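Local coordinates for sterol carrier protein 2 (Thermus thermophilus, PDB 2CX7) that probably binds and transfers sterols or other lipids, at residues A[72-83]-A[101-112]. Numbering follows the deposited sequence.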
# COMPACT_ATOMS: atom_id res chain seq x y z
N ALA A 72 9.55 6.34 -3.18
CA ALA A 72 8.39 6.23 -4.06
C ALA A 72 7.78 7.60 -4.31
O ALA A 72 8.09 8.57 -3.61
CB ALA A 72 7.35 5.30 -3.45
N ASP A 73 6.91 7.69 -5.31
CA ASP A 73 6.23 8.94 -5.63
C ASP A 73 5.25 9.27 -4.51
O ASP A 73 5.03 10.43 -4.18
CB ASP A 73 5.49 8.82 -6.96
CG ASP A 73 6.44 8.71 -8.13
OD1 ASP A 73 7.33 9.57 -8.25
OD2 ASP A 73 6.29 7.76 -8.93
N PHE A 74 4.64 8.23 -3.93
CA PHE A 74 3.72 8.42 -2.83
C PHE A 74 4.15 7.48 -1.72
O PHE A 74 4.48 6.32 -1.96
CB PHE A 74 2.28 8.10 -3.24
CG PHE A 74 1.72 9.06 -4.26
CD1 PHE A 74 1.98 8.89 -5.61
CD2 PHE A 74 0.95 10.14 -3.85
CE1 PHE A 74 1.46 9.78 -6.55
CE2 PHE A 74 0.43 11.04 -4.77
CZ PHE A 74 0.69 10.86 -6.13
N VAL A 75 4.16 7.99 -0.49
CA VAL A 75 4.54 7.19 0.66
C VAL A 75 3.49 7.35 1.74
O VAL A 75 3.18 8.46 2.17
CB VAL A 75 5.92 7.62 1.21
CG1 VAL A 75 6.25 6.81 2.46
CG2 VAL A 75 6.98 7.40 0.15
N ILE A 76 2.92 6.22 2.15
CA ILE A 76 1.91 6.19 3.21
C ILE A 76 2.51 5.36 4.33
O ILE A 76 2.78 4.17 4.18
CB ILE A 76 0.60 5.54 2.77
CG1 ILE A 76 0.02 6.28 1.56
CG2 ILE A 76 -0.39 5.57 3.94
CD1 ILE A 76 -1.28 5.68 1.03
N GLU A 77 2.71 6.01 5.47
CA GLU A 77 3.34 5.38 6.63
C GLU A 77 2.36 5.17 7.78
O GLU A 77 1.42 5.95 7.97
CB GLU A 77 4.50 6.27 7.08
CG GLU A 77 5.11 5.95 8.42
CD GLU A 77 6.05 7.06 8.87
OE1 GLU A 77 7.11 7.24 8.22
OE2 GLU A 77 5.73 7.76 9.86
N ALA A 78 2.60 4.13 8.58
CA ALA A 78 1.73 3.83 9.71
C ALA A 78 2.37 2.81 10.64
O ALA A 78 3.36 2.16 10.28
CB ALA A 78 0.39 3.30 9.20
N ASP A 79 1.80 2.69 11.84
CA ASP A 79 2.26 1.71 12.81
C ASP A 79 1.81 0.35 12.26
O ASP A 79 0.77 0.27 11.60
CB ASP A 79 1.58 1.92 14.16
CG ASP A 79 2.26 2.97 15.01
OD1 ASP A 79 2.96 3.83 14.45
OD2 ASP A 79 2.08 2.94 16.25
N LEU A 80 2.57 -0.70 12.54
CA LEU A 80 2.22 -2.03 12.07
C LEU A 80 0.77 -2.38 12.41
O LEU A 80 0.03 -2.88 11.55
CB LEU A 80 3.14 -3.09 12.68
CG LEU A 80 2.79 -4.53 12.31
CD1 LEU A 80 2.81 -4.67 10.79
CD2 LEU A 80 3.74 -5.50 12.98
N ALA A 81 0.36 -2.12 13.64
CA ALA A 81 -0.99 -2.44 14.09
C ALA A 81 -2.05 -1.82 13.20
O ALA A 81 -3.07 -2.45 12.91
CB ALA A 81 -1.19 -1.98 15.52
N THR A 82 -1.81 -0.58 12.77
CA THR A 82 -2.74 0.11 11.90
C THR A 82 -2.81 -0.60 10.56
O THR A 82 -3.90 -0.87 10.05
CB THR A 82 -2.30 1.57 11.68
OG1 THR A 82 -2.23 2.22 12.95
CG2 THR A 82 -3.30 2.31 10.80
N TRP A 83 -1.65 -0.92 9.99
CA TRP A 83 -1.64 -1.62 8.70
C TRP A 83 -2.34 -2.97 8.82
O TRP A 83 -3.05 -3.38 7.90
CB TRP A 83 -0.21 -1.82 8.19
CG TRP A 83 0.35 -0.64 7.44
CD1 TRP A 83 1.49 0.05 7.73
CD2 TRP A 83 -0.21 -0.02 6.28
NE1 TRP A 83 1.67 1.06 6.82
CE2 TRP A 83 0.64 1.04 5.92
CE3 TRP A 83 -1.36 -0.26 5.51
CZ2 TRP A 83 0.39 1.87 4.82
CZ3 TRP A 83 -1.61 0.57 4.42
CH2 TRP A 83 -0.74 1.62 4.09
N LEU A 101 -4.21 8.30 10.63
CA LEU A 101 -3.81 6.97 11.14
C LEU A 101 -2.87 6.40 10.09
O LEU A 101 -1.87 5.74 10.41
CB LEU A 101 -5.04 6.08 11.35
CG LEU A 101 -5.90 6.49 12.55
CD1 LEU A 101 -7.20 5.69 12.57
CD2 LEU A 101 -5.09 6.26 13.83
N LEU A 102 -3.21 6.62 8.82
CA LEU A 102 -2.34 6.25 7.72
C LEU A 102 -1.85 7.66 7.39
O LEU A 102 -2.64 8.54 7.08
CB LEU A 102 -3.12 5.69 6.52
CG LEU A 102 -3.75 4.30 6.66
CD1 LEU A 102 -4.43 3.94 5.34
CD2 LEU A 102 -2.69 3.25 7.01
N GLU A 103 -0.54 7.87 7.49
CA GLU A 103 0.03 9.18 7.26
C GLU A 103 0.67 9.33 5.89
O GLU A 103 1.57 8.58 5.52
CB GLU A 103 1.04 9.50 8.38
CG GLU A 103 1.85 10.78 8.16
CD GLU A 103 2.67 11.18 9.38
OE1 GLU A 103 3.17 10.28 10.09
OE2 GLU A 103 2.83 12.40 9.63
N LEU A 104 0.19 10.31 5.13
CA LEU A 104 0.75 10.55 3.81
C LEU A 104 2.05 11.33 4.00
O LEU A 104 2.03 12.54 4.24
CB LEU A 104 -0.23 11.33 2.94
CG LEU A 104 0.18 11.50 1.48
CD1 LEU A 104 0.21 10.13 0.78
CD2 LEU A 104 -0.80 12.43 0.78
N LYS A 105 3.17 10.63 3.91
CA LYS A 105 4.49 11.23 4.09
C LYS A 105 5.05 11.91 2.85
O LYS A 105 5.86 12.85 2.95
CB LYS A 105 5.47 10.17 4.57
CG LYS A 105 5.22 9.67 5.98
CD LYS A 105 5.48 10.77 7.00
CE LYS A 105 5.57 10.20 8.41
NZ LYS A 105 5.83 11.23 9.45
N LYS A 106 4.64 11.44 1.68
CA LYS A 106 5.10 12.02 0.42
C LYS A 106 3.95 11.97 -0.56
O LYS A 106 3.28 10.95 -0.70
CB LYS A 106 6.30 11.25 -0.13
CG LYS A 106 6.90 11.85 -1.39
CD LYS A 106 8.17 11.11 -1.78
CE LYS A 106 8.73 11.58 -3.11
NZ LYS A 106 9.87 10.71 -3.53
N GLY A 107 3.72 13.09 -1.24
CA GLY A 107 2.62 13.18 -2.18
C GLY A 107 1.57 14.07 -1.54
O GLY A 107 1.64 14.36 -0.34
N THR A 108 0.60 14.52 -2.32
CA THR A 108 -0.45 15.39 -1.79
C THR A 108 -1.83 14.79 -1.96
O THR A 108 -2.08 14.03 -2.89
CB THR A 108 -0.46 16.76 -2.50
OG1 THR A 108 -0.86 16.59 -3.86
CG2 THR A 108 0.91 17.40 -2.46
N ILE A 109 -2.72 15.16 -1.05
CA ILE A 109 -4.10 14.70 -1.09
C ILE A 109 -4.72 15.14 -2.42
O ILE A 109 -5.46 14.39 -3.05
CB ILE A 109 -4.93 15.32 0.05
CG1 ILE A 109 -4.36 14.89 1.40
CG2 ILE A 109 -6.39 14.90 -0.07
CD1 ILE A 109 -4.97 15.61 2.58
N ALA A 110 -4.42 16.37 -2.83
CA ALA A 110 -4.95 16.89 -4.08
C ALA A 110 -4.63 15.94 -5.24
O ALA A 110 -5.47 15.70 -6.11
CB ALA A 110 -4.38 18.26 -4.36
N ALA A 111 -3.42 15.39 -5.24
CA ALA A 111 -3.02 14.48 -6.30
C ALA A 111 -3.61 13.08 -6.14
O ALA A 111 -3.86 12.38 -7.13
CB ALA A 111 -1.50 14.40 -6.37
N LEU A 112 -3.86 12.68 -4.90
CA LEU A 112 -4.39 11.35 -4.61
C LEU A 112 -5.91 11.26 -4.56
O LEU A 112 -6.48 10.22 -4.88
CB LEU A 112 -3.81 10.87 -3.28
CG LEU A 112 -3.88 9.38 -2.95
CD1 LEU A 112 -3.01 8.62 -3.93
CD2 LEU A 112 -3.39 9.15 -1.53
O HOH W 1 10.77 8.35 -1.15
O HOH W 2 6.76 10.03 12.05
O HOH W 3 -0.69 4.28 12.48
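Val75 O is gripped by two successive backbone N-H groups: Lys105 N donates to Val75 O at 2.8 Å, and Lys106 N adds a weak bond to the same oxygen. This is the classic beta bulge, with Lys105 and Lys106 both facing Val75, and it illustrates how an antiparallel edge pairing absorbs one extra residue. Strand 103-106 lies at the margin of the mixed sheet of the SCP-2 fold, and strand 74-78 separates it from strand 32-37. Beyond the bulge the register is regular again: Glu77 and Glu103 form a hydrogen-bonded pair, Glu77 N giving to Glu103 O at 2.8 Å in a nearly straight bond (168°).

The carboxylates of Glu77 and Glu103 lie close together, a like-charge approach that Arg38, salt-bridged to both, would probably offset; Lys105 NZ makes a salt bridge to Glu103 OE1 at 2.9 Å, its hydrogen bond weak. A glutamine in place of Glu77 would probably leave Arg38 short of one carboxylate partner and weaken this charge network. Leu102 CD2 sits 3.8 Å from the centroid of the six-membered ring of Trp83, a CH-pi contact over the face, beside Ala78 CB on that same face. Ile76 CG2 meets Leu102 CB, and helix 93-99 packs on both residues through Leu97.

At the far end Phe74 lies against Gly107, where a beta carbon would run into Phe74 CD2. Lys106 turns its CG away from its own N (chi1 -176°) and runs extended past Asp73 O, and its NZ donates to Ala72 O at 2.8 Å from above the carbonyl plane.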